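Local atomic coordinates of threonine--tRNA ligase catalytic subunit (Aeropyrum pernix, PDB entry 3A32), a protein that probably catalyses the attachment of threonine to its cognate tRNA in two steps, by way of a threonyl-adenylate made from ATP. Residues K406-K411 against I430-A435; N400-A405 against V412-V417; L368-R373 against A438-A443. One frame throughout, in Å; residues are numbered along the deposited sequence.

Contact 1 of 3, residues K406-K411 against I430-A435; sequences KEVREK and IAYGDA. With SO4 (sulfate ion), chain D.
Tyr-432 lays its ring against Lys-411, the residue of positive phi that ends helix 405-410 in the anticodon-binding domain. The Tyr-432 backbone N, just past the end of strand 424-431, gives a hydrogen bond of 3.1 Å to Lys-411 O (161° at the hydrogen). From there the side chain starts at CB, which rests on Ala-438 of helix 435-457. CG stands between the backbone N and the carbonyl carbon (chi1 69°), the crowded position, on the side of the Lys-411 turn. CD2 lies 3.5 Å from Lys-411 O, and CE2 comes within 3.3 Å of Lys-411 C. On the other rim CE1 meets Lys-411 CD at 3.8 Å. Lys-411 CB sits over one face, 4.3 Å above the plane of the Tyr-432 ring, and the two side chains cross at about a right angle. At the tip OH lies 3.0 Å from Glu-407 O, which also receives a weak bond from Lys-411 N. Tyrosine suits the place by joining a flat apolar body to a polar tip; lysine supplies methylenes beside the ring. Lys-406 NZ gives a 2.8 Å hydrogen bond to sulfate O1; the ion, probably from the crystallisation liquor, is also held by Arg-427. Leu-413 of strand 412-419 and Leu-359 of helix 353-369 also touch Tyr-432, which thus sits where sheet edge, short helix and two long helices meet.

Contact 2 of 3, residues N400-A405 against V412-V417; sequences NVFIGA and VLDVRV
The side chains of Leu-413 and Ile-403 run alongside each other in the same direction, with Leu-413 CD2 4.0 Å from Ile-403 CG1. Next along strand 412-419, Asp-414 and Phe-402 form an antiparallel hydrogen-bonded pair: Phe-402 N gives a nearly straight bond (175°) of 2.9 Å to Asp-414 O. Their CB atoms meet on the face of the sheet that also carries Arg-416 and Asn-400. Val-415 points to the other face, in a non-hydrogen-bonded pair with Val-401, and its CG2 is 4.3 Å from Val-401 CG1; branched apolar residues suit this face because helices pack on it. Arg-416 then forms a hydrogen-bonded pair with Asn-400, each backbone N bonding the other's O. Its side chain, extended from CG to NE, turns back to grip Asp-414 side-on: NE meets OD1 at 2.8 Å and NH2 meets OD2 at 2.7 Å, a salt bridge that fixes both flat groups. Arg-416 CD approaches Phe-402 CE2 obliquely at 3.7 Å, and CE2 lies over one face of the guanidinium, whose plane is turned 63° from the ring. Arginine suits the place because its methylenes lie by that ring while the guanidinium reaches the acid two residues back. An alanine in place of Arg-416 would probably leave the Asp-414 carboxylate without its chief charged mate and open a gap beside the Phe-402 ring. In the anticodon-binding domain's sheet, strand 399-403 runs between strands 412-419 and 341-347, while helices 353-369 and 435-457 pack on the face of Val-401, Leu-413 and Val-415.

Contact 3 of 3, residues L368-R373 against A438-A443; sequences LDKGFR and AVENLA
Lys-370 NZ reaches Glu-440 OE2 at 2.9 Å, a hydrogen-bonded salt bridge that ties the C-terminal end of helix 353-369 to helix 435-457 in the anticodon-binding domain. Helix 353-369 is the connection of a beta-alpha-beta crossover between the parallel neighbouring strands 341-347 and 373-380, and it closes here in a Schellman motif. Gly-371 takes the positive phi of that motif (99°) and its N bonds back to Leu-368 O; a CB at these backbone angles would be jammed against the carbonyl O of Lys-370, which explains the glycine. CB of Lys-370 points toward helix 435-457. From there the chain runs extended as far as CE, crosses Val-439 obliquely with CE 3.7 Å from Val-439 CG1, and bends only at its last torsion (chi4 -81°), which places NZ by the carboxylate. Glu-440 starts away from the contact, but its chain bends at chi2 (-63°) and the acid end comes back to meet the lysine at about a right angle. NZ approaches OE2 on its syn side, somewhat out of the carboxylate plane. Lysine suits this edge, for its methylenes pack on apolar neighbours while its amine stays with an acid on the exposed side of the helix. Phe-372 lies deeper, its ring edge-to-face with that of Phe-341. A small residue suits the place between Lys-370 and Phe-372, and Ala-443 fills it: its CB lies at the edge of the Phe-372 ring, 4.0 Å from CE2, and is pressed to 3.5 Å from Lys-370 CD, closer than carbons usually pack.

Overall arrangement
All three contacts lie in the anticodon-binding domain, away from the catalytic region's zinc site of Cys-112, His-166 and His-310. Contacts 1 and 2 are closest, their centres about 9 Å apart, and interleave along the chain, helix 405-410 linking the two strands of contact 2. A probable hydrogen bond, Leu-413 N to Ile-430 O at 2.7 Å, joins them. The sulfate held by Lys-406 of contact 1 lies about 5 Å from the Asp-414 side chain of contact 2. Contact 3 lies about 14 Å from contact 2 and 16 Å from contact 1, centre to centre. Its helix 435-457 links it to both: Leu-442 CD2 packs 3.7 Å from Val-415 CG2, and Ala-438 touches Tyr-432 and Leu-413.

Contact 1 of 3, residues K406-K411 against I430-A435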
loop_
_atom_site.group_PDB
_atom_site.type_symbol
_atom_site.label_atom_id
_atom_site.label_comp_id
_atom_site.label_asym_id
_atom_site.label_seq_id
_atom_site.Cartn_x
_atom_site.Cartn_y
_atom_site.Cartn_z
ATOM N N LYS A 406 -19.717 37.533 7.466
ATOM C CA LYS A 406 -20.413 37.172 8.693
ATOM C C LYS A 406 -19.537 36.274 9.575
ATOM O O LYS A 406 -19.468 36.453 10.781
ATOM C CB LYS A 406 -21.713 36.430 8.320
ATOM C CG LYS A 406 -22.650 36.210 9.514
ATOM C CD LYS A 406 -24.054 35.612 9.124
ATOM C CE LYS A 406 -24.697 36.278 7.861
ATOM N NZ LYS A 406 -26.212 36.612 7.975
ATOM N N GLU A 407 -18.897 35.274 8.968
ATOM C CA GLU A 407 -18.006 34.350 9.680
ATOM C C GLU A 407 -16.811 35.069 10.271
ATOM O O GLU A 407 -16.418 34.823 11.397
ATOM C CB GLU A 407 -17.494 33.219 8.744
ATOM C CG GLU A 407 -18.560 32.189 8.358
ATOM C CD GLU A 407 -19.656 32.775 7.494
ATOM O OE1 GLU A 407 -19.377 33.614 6.600
ATOM O OE2 GLU A 407 -20.805 32.416 7.727
ATOM N N VAL A 408 -16.203 35.921 9.479
ATOM C CA VAL A 408 -15.135 36.755 9.991
ATOM C C VAL A 408 -15.612 37.701 11.171
ATOM O O VAL A 408 -14.957 37.791 12.214
ATOM C CB VAL A 408 -14.568 37.560 8.841
ATOM C CG1 VAL A 408 -13.763 38.701 9.347
ATOM C CG2 VAL A 408 -13.746 36.633 7.876
ATOM N N ARG A 409 -16.737 38.395 11.012
ATOM C CA ARG A 409 -17.149 39.378 12.017
ATOM C C ARG A 409 -17.674 38.732 13.286
ATOM O O ARG A 409 -17.482 39.257 14.399
ATOM C CB ARG A 409 -18.213 40.287 11.432
ATOM C CG ARG A 409 -17.699 41.272 10.428
ATOM C CD ARG A 409 -18.830 41.681 9.479
ATOM N NE ARG A 409 -18.298 42.689 8.562
ATOM C CZ ARG A 409 -18.962 43.212 7.525
ATOM N NH1 ARG A 409 -20.214 42.845 7.262
ATOM N NH2 ARG A 409 -18.360 44.122 6.764
ATOM N N GLU A 410 -18.335 37.583 13.134
ATOM C CA GLU A 410 -18.926 36.899 14.300
ATOM C C GLU A 410 -18.007 35.882 14.901
ATOM O O GLU A 410 -18.286 35.370 16.000
ATOM C CB GLU A 410 -20.226 36.219 13.918
ATOM C CG GLU A 410 -21.221 37.241 13.494
ATOM C CD GLU A 410 -22.512 36.660 13.020
ATOM O OE1 GLU A 410 -22.680 35.409 13.082
ATOM O OE2 GLU A 410 -23.347 37.483 12.571
ATOM N N LYS A 411 -16.943 35.534 14.171
ATOM C CA LYS A 411 -15.936 34.569 14.682
ATOM C C LYS A 411 -16.533 33.199 14.885
ATOM O O LYS A 411 -16.245 32.515 15.866
ATOM C CB LYS A 411 -15.238 35.070 15.963
ATOM C CG LYS A 411 -14.383 36.338 15.738
ATOM C CD LYS A 411 -12.918 36.094 15.325
ATOM C CE LYS A 411 -12.274 37.398 14.805
ATOM N NZ LYS A 411 -12.293 38.599 15.800
ATOM N N ILE A 430 -18.907 26.567 14.278
ATOM C CA ILE A 430 -17.598 26.356 14.875
ATOM C C ILE A 430 -16.950 27.698 15.261
ATOM O O ILE A 430 -16.466 28.438 14.390
ATOM C CB ILE A 430 -16.627 25.529 13.934
ATOM C CG1 ILE A 430 -17.175 24.135 13.588
ATOM C CG2 ILE A 430 -15.309 25.349 14.615
ATOM C CD1 ILE A 430 -17.558 23.278 14.739
ATOM N N ALA A 431 -16.935 28.006 16.559
ATOM C CA ALA A 431 -16.359 29.273 17.038
ATOM C C ALA A 431 -14.839 29.192 16.916
ATOM O O ALA A 431 -14.250 28.109 16.993
ATOM C CB ALA A 431 -16.793 29.595 18.504
ATOM N N TYR A 432 -14.201 30.332 16.697
ATOM C CA TYR A 432 -12.740 30.378 16.679
ATOM C C TYR A 432 -12.295 31.738 17.195
ATOM O O TYR A 432 -13.089 32.696 17.184
ATOM C CB TYR A 432 -12.196 30.123 15.245
ATOM C CG TYR A 432 -12.492 31.255 14.272
ATOM C CD1 TYR A 432 -11.541 32.227 13.977
ATOM C CD2 TYR A 432 -13.750 31.370 13.677
ATOM C CE1 TYR A 432 -11.836 33.281 13.078
ATOM C CE2 TYR A 432 -14.052 32.378 12.819
ATOM C CZ TYR A 432 -13.107 33.330 12.520
ATOM O OH TYR A 432 -13.469 34.325 11.664
ATOM N N GLY A 433 -11.029 31.828 17.609
ATOM C CA GLY A 433 -10.395 33.078 18.036
ATOM C C GLY A 433 -9.510 33.593 16.917
ATOM O O GLY A 433 -9.551 34.757 16.589
ATOM N N ASP A 434 -8.723 32.719 16.295
ATOM C CA ASP A 434 -7.967 33.086 15.104
ATOM C C ASP A 434 -7.783 31.856 14.202
ATOM O O ASP A 434 -8.332 30.785 14.498
ATOM C CB ASP A 434 -6.619 33.692 15.489
ATOM C CG ASP A 434 -5.731 32.717 16.267
ATOM O OD1 ASP A 434 -5.969 31.480 16.327
ATOM O OD2 ASP A 434 -4.743 33.204 16.813
ATOM N N ALA A 435 -6.985 32.004 13.137
ATOM C CA ALA A 435 -6.799 30.935 12.139
ATOM C C ALA A 435 -6.384 29.603 12.750
ATOM O O ALA A 435 -6.962 28.582 12.448
ATOM C CB ALA A 435 -5.789 31.372 11.051
HETATM S S SO4 D . -26.761 32.732 9.019
HETATM O O1 SO4 D . -27.170 34.004 8.433
HETATM O O2 SO4 D . -27.213 32.728 10.420
HETATM O O3 SO4 D . -27.362 31.649 8.247
HETATM O O4 SO4 D . -25.316 32.569 8.855
#

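Contact 2 of 3, residues N400-A405 against V412-V417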
loop_
_atom_site.group_PDB
_atom_site.type_symbol
_atom_site.label_atom_id
_atom_site.label_comp_id
_atom_site.label_asym_id
_atom_site.label_seq_id
_atom_site.Cartn_x
_atom_site.Cartn_y
_atom_site.Cartn_z
ATOM N N ASN A 400 -17.803 21.029 3.880
ATOM C CA ASN A 400 -17.705 22.409 3.334
ATOM C C ASN A 400 -17.517 23.430 4.440
ATOM O O ASN A 400 -18.273 23.408 5.404
ATOM C CB ASN A 400 -18.921 22.837 2.438
ATOM C CG ASN A 400 -19.100 21.944 1.209
ATOM O OD1 ASN A 400 -18.141 21.299 0.730
ATOM N ND2 ASN A 400 -20.354 21.874 0.701
ATOM N N VAL A 401 -16.508 24.292 4.312
ATOM C CA VAL A 401 -16.258 25.368 5.308
ATOM C C VAL A 401 -16.482 26.692 4.594
ATOM O O VAL A 401 -15.786 27.007 3.641
ATOM C CB VAL A 401 -14.825 25.288 5.951
ATOM C CG1 VAL A 401 -14.591 26.420 6.978
ATOM C CG2 VAL A 401 -14.596 23.889 6.609
ATOM N N PHE A 402 -17.520 27.405 4.988
ATOM C CA PHE A 402 -17.883 28.656 4.322
ATOM C C PHE A 402 -17.314 29.815 5.083
ATOM O O PHE A 402 -17.574 29.964 6.286
ATOM C CB PHE A 402 -19.405 28.817 4.189
ATOM C CG PHE A 402 -20.021 27.868 3.169
ATOM C CD1 PHE A 402 -19.977 28.158 1.807
ATOM C CD2 PHE A 402 -20.623 26.677 3.584
ATOM C CE1 PHE A 402 -20.530 27.288 0.869
ATOM C CE2 PHE A 402 -21.175 25.797 2.654
ATOM C CZ PHE A 402 -21.148 26.097 1.292
ATOM N N ILE A 403 -16.486 30.602 4.407
ATOM C CA ILE A 403 -15.926 31.767 5.052
ATOM C C ILE A 403 -16.325 33.041 4.340
ATOM O O ILE A 403 -15.779 33.358 3.311
ATOM C CB ILE A 403 -14.425 31.727 5.214
ATOM C CG1 ILE A 403 -14.014 30.424 5.930
ATOM C CG2 ILE A 403 -13.981 33.024 6.048
ATOM C CD1 ILE A 403 -12.651 30.017 5.702
ATOM N N GLY A 404 -17.332 33.721 4.897
ATOM C CA GLY A 404 -17.748 35.039 4.419
ATOM C C GLY A 404 -17.565 36.133 5.483
ATOM O O GLY A 404 -16.972 35.912 6.541
ATOM N N ALA A 405 -18.062 37.317 5.162
ATOM C CA ALA A 405 -18.012 38.506 6.027
ATOM C C ALA A 405 -18.582 38.218 7.415
ATOM O O ALA A 405 -18.037 38.644 8.408
ATOM C CB ALA A 405 -18.819 39.637 5.353
ATOM N N VAL A 412 -17.365 32.799 13.938
ATOM C CA VAL A 412 -18.018 31.495 13.960
ATOM C C VAL A 412 -17.997 30.987 12.525
ATOM O O VAL A 412 -18.483 31.694 11.601
ATOM C CB VAL A 412 -19.493 31.593 14.478
ATOM C CG1 VAL A 412 -20.208 30.217 14.391
ATOM C CG2 VAL A 412 -19.492 32.113 15.919
ATOM N N LEU A 413 -17.398 29.806 12.304
ATOM C CA LEU A 413 -17.370 29.250 10.945
ATOM C C LEU A 413 -18.692 28.564 10.646
ATOM O O LEU A 413 -19.314 28.061 11.549
ATOM C CB LEU A 413 -16.237 28.246 10.796
ATOM C CG LEU A 413 -14.814 28.788 11.000
ATOM C CD1 LEU A 413 -13.858 27.620 11.119
ATOM C CD2 LEU A 413 -14.388 29.776 9.873
ATOM N N ASP A 414 -19.105 28.559 9.396
ATOM C CA ASP A 414 -20.279 27.811 8.931
ATOM C C ASP A 414 -19.763 26.526 8.254
ATOM O O ASP A 414 -19.208 26.565 7.135
ATOM C CB ASP A 414 -21.093 28.671 7.963
ATOM C CG ASP A 414 -22.201 27.922 7.272
ATOM O OD1 ASP A 414 -22.340 26.709 7.418
ATOM O OD2 ASP A 414 -22.977 28.575 6.541
ATOM N N VAL A 415 -19.933 25.401 8.956
ATOM C CA VAL A 415 -19.276 24.161 8.603
ATOM C C VAL A 415 -20.337 23.094 8.388
ATOM O O VAL A 415 -21.138 22.828 9.283
ATOM C CB VAL A 415 -18.283 23.709 9.706
ATOM C CG1 VAL A 415 -17.668 22.351 9.403
ATOM C CG2 VAL A 415 -17.202 24.713 9.884
ATOM N N ARG A 416 -20.321 22.489 7.202
ATOM C CA ARG A 416 -21.357 21.587 6.739
ATOM C C ARG A 416 -20.770 20.226 6.391
ATOM O O ARG A 416 -20.136 20.017 5.353
ATOM C CB ARG A 416 -22.109 22.202 5.546
ATOM C CG ARG A 416 -22.371 23.678 5.809
ATOM C CD ARG A 416 -23.523 24.173 5.052
ATOM N NE ARG A 416 -23.855 25.539 5.422
ATOM C CZ ARG A 416 -24.809 26.243 4.827
ATOM N NH1 ARG A 416 -25.524 25.707 3.833
ATOM N NH2 ARG A 416 -25.070 27.467 5.253
ATOM N N VAL A 417 -21.000 19.307 7.304
ATOM C CA VAL A 417 -20.596 17.918 7.195
ATOM C C VAL A 417 -21.714 17.179 6.441
ATOM O O VAL A 417 -22.886 17.508 6.551
ATOM C CB VAL A 417 -20.348 17.379 8.647
ATOM C CG1 VAL A 417 -20.028 15.880 8.642
ATOM C CG2 VAL A 417 -19.195 18.164 9.346
#

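Contact 3 of 3, residues L368-R373 against A438-A443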
loop_
_atom_site.group_PDB
_atom_site.type_symbol
_atom_site.label_atom_id
_atom_site.label_comp_id
_atom_site.label_asym_id
_atom_site.label_seq_id
_atom_site.Cartn_x
_atom_site.Cartn_y
_atom_site.Cartn_z
ATOM N N LEU A 368 -3.952 21.347 5.525
ATOM C CA LEU A 368 -2.934 20.621 4.755
ATOM C C LEU A 368 -1.805 20.163 5.636
ATOM O O LEU A 368 -1.410 19.045 5.544
ATOM C CB LEU A 368 -2.391 21.448 3.584
ATOM C CG LEU A 368 -3.330 21.614 2.376
ATOM C CD1 LEU A 368 -3.002 22.870 1.567
ATOM C CD2 LEU A 368 -3.240 20.376 1.491
ATOM N N ASP A 369 -1.315 21.016 6.530
ATOM C CA ASP A 369 -0.236 20.637 7.454
ATOM C C ASP A 369 -0.643 19.535 8.450
ATOM O O ASP A 369 0.216 18.770 8.905
ATOM C CB ASP A 369 0.279 21.851 8.234
ATOM C CG ASP A 369 1.031 22.846 7.360
ATOM O OD1 ASP A 369 1.351 22.564 6.162
ATOM O OD2 ASP A 369 1.330 23.941 7.884
ATOM N N LYS A 370 -1.932 19.459 8.811
ATOM C CA LYS A 370 -2.422 18.301 9.606
ATOM C C LYS A 370 -2.577 16.991 8.804
ATOM O O LYS A 370 -2.866 15.927 9.362
ATOM C CB LYS A 370 -3.687 18.679 10.369
ATOM C CG LYS A 370 -3.393 19.714 11.489
ATOM C CD LYS A 370 -4.422 19.673 12.560
ATOM C CE LYS A 370 -4.201 20.763 13.568
ATOM N NZ LYS A 370 -3.160 20.336 14.523
ATOM N N GLY A 371 -2.379 17.084 7.476
ATOM C CA GLY A 371 -2.394 15.898 6.638
ATOM C C GLY A 371 -3.718 15.654 5.911
ATOM O O GLY A 371 -3.950 14.548 5.413
ATOM N N PHE A 372 -4.576 16.680 5.839
ATOM C CA PHE A 372 -5.908 16.555 5.241
ATOM C C PHE A 372 -5.892 16.848 3.764
ATOM O O PHE A 372 -4.962 17.535 3.254
ATOM C CB PHE A 372 -6.917 17.505 5.911
ATOM C CG PHE A 372 -7.214 17.161 7.355
ATOM C CD1 PHE A 372 -7.870 15.963 7.672
ATOM C CD2 PHE A 372 -6.875 18.039 8.373
ATOM C CE1 PHE A 372 -8.181 15.633 8.983
ATOM C CE2 PHE A 372 -7.162 17.723 9.706
ATOM C CZ PHE A 372 -7.801 16.491 9.997
ATOM N N ARG A 373 -6.939 16.380 3.075
ATOM C CA ARG A 373 -7.135 16.727 1.648
ATOM C C ARG A 373 -8.075 17.949 1.516
ATOM O O ARG A 373 -9.263 17.886 1.898
ATOM C CB ARG A 373 -7.601 15.513 0.853
ATOM C CG ARG A 373 -6.472 14.411 0.709
ATOM C CD ARG A 373 -6.883 13.230 -0.126
ATOM N NE ARG A 373 -8.038 12.516 0.399
ATOM C CZ ARG A 373 -7.993 11.572 1.344
ATOM N NH1 ARG A 373 -6.820 11.216 1.875
ATOM N NH2 ARG A 373 -9.116 10.958 1.742
ATOM N N ALA A 438 -9.154 28.018 14.714
ATOM C CA ALA A 438 -10.065 27.461 13.724
ATOM C C ALA A 438 -9.550 26.123 13.176
ATOM O O ALA A 438 -10.319 25.170 13.083
ATOM C CB ALA A 438 -10.367 28.487 12.551
ATOM N N VAL A 439 -8.268 26.052 12.809
ATOM C CA VAL A 439 -7.691 24.799 12.285
ATOM C C VAL A 439 -7.811 23.690 13.340
ATOM O O VAL A 439 -8.180 22.553 13.021
ATOM C CB VAL A 439 -6.216 24.977 11.780
ATOM C CG1 VAL A 439 -5.493 23.593 11.542
ATOM C CG2 VAL A 439 -6.180 25.884 10.528
ATOM N N GLU A 440 -7.562 24.024 14.600
ATOM C CA GLU A 440 -7.600 23.017 15.649
ATOM C C GLU A 440 -8.989 22.457 15.777
ATOM O O GLU A 440 -9.167 21.240 15.817
ATOM C CB GLU A 440 -7.106 23.575 16.993
ATOM C CG GLU A 440 -5.639 23.967 16.986
ATOM C CD GLU A 440 -4.686 22.751 16.745
ATOM O OE1 GLU A 440 -4.770 21.761 17.519
ATOM O OE2 GLU A 440 -3.841 22.820 15.810
ATOM N N ASN A 441 -9.962 23.357 15.786
ATOM C CA ASN A 441 -11.371 23.029 15.918
ATOM C C ASN A 441 -11.928 22.243 14.720
ATOM O O ASN A 441 -12.774 21.361 14.910
ATOM C CB ASN A 441 -12.189 24.330 16.113
ATOM C CG ASN A 441 -11.918 24.991 17.461
ATOM O OD1 ASN A 441 -11.289 24.391 18.328
ATOM N ND2 ASN A 441 -12.401 26.222 17.645
ATOM N N LEU A 442 -11.492 22.586 13.504
ATOM C CA LEU A 442 -11.866 21.820 12.325
ATOM C C LEU A 442 -11.217 20.449 12.387
ATOM O O LEU A 442 -11.867 19.425 12.059
ATOM C CB LEU A 442 -11.488 22.549 11.028
ATOM C CG LEU A 442 -12.343 23.801 10.776
ATOM C CD1 LEU A 442 -11.770 24.663 9.748
ATOM C CD2 LEU A 442 -13.771 23.432 10.369
ATOM N N ALA A 443 -9.955 20.398 12.833
ATOM C CA ALA A 443 -9.290 19.091 12.995
ATOM C C ALA A 443 -9.993 18.223 14.030
ATOM O O ALA A 443 -10.094 16.997 13.839
ATOM C CB ALA A 443 -7.800 19.235 13.304
#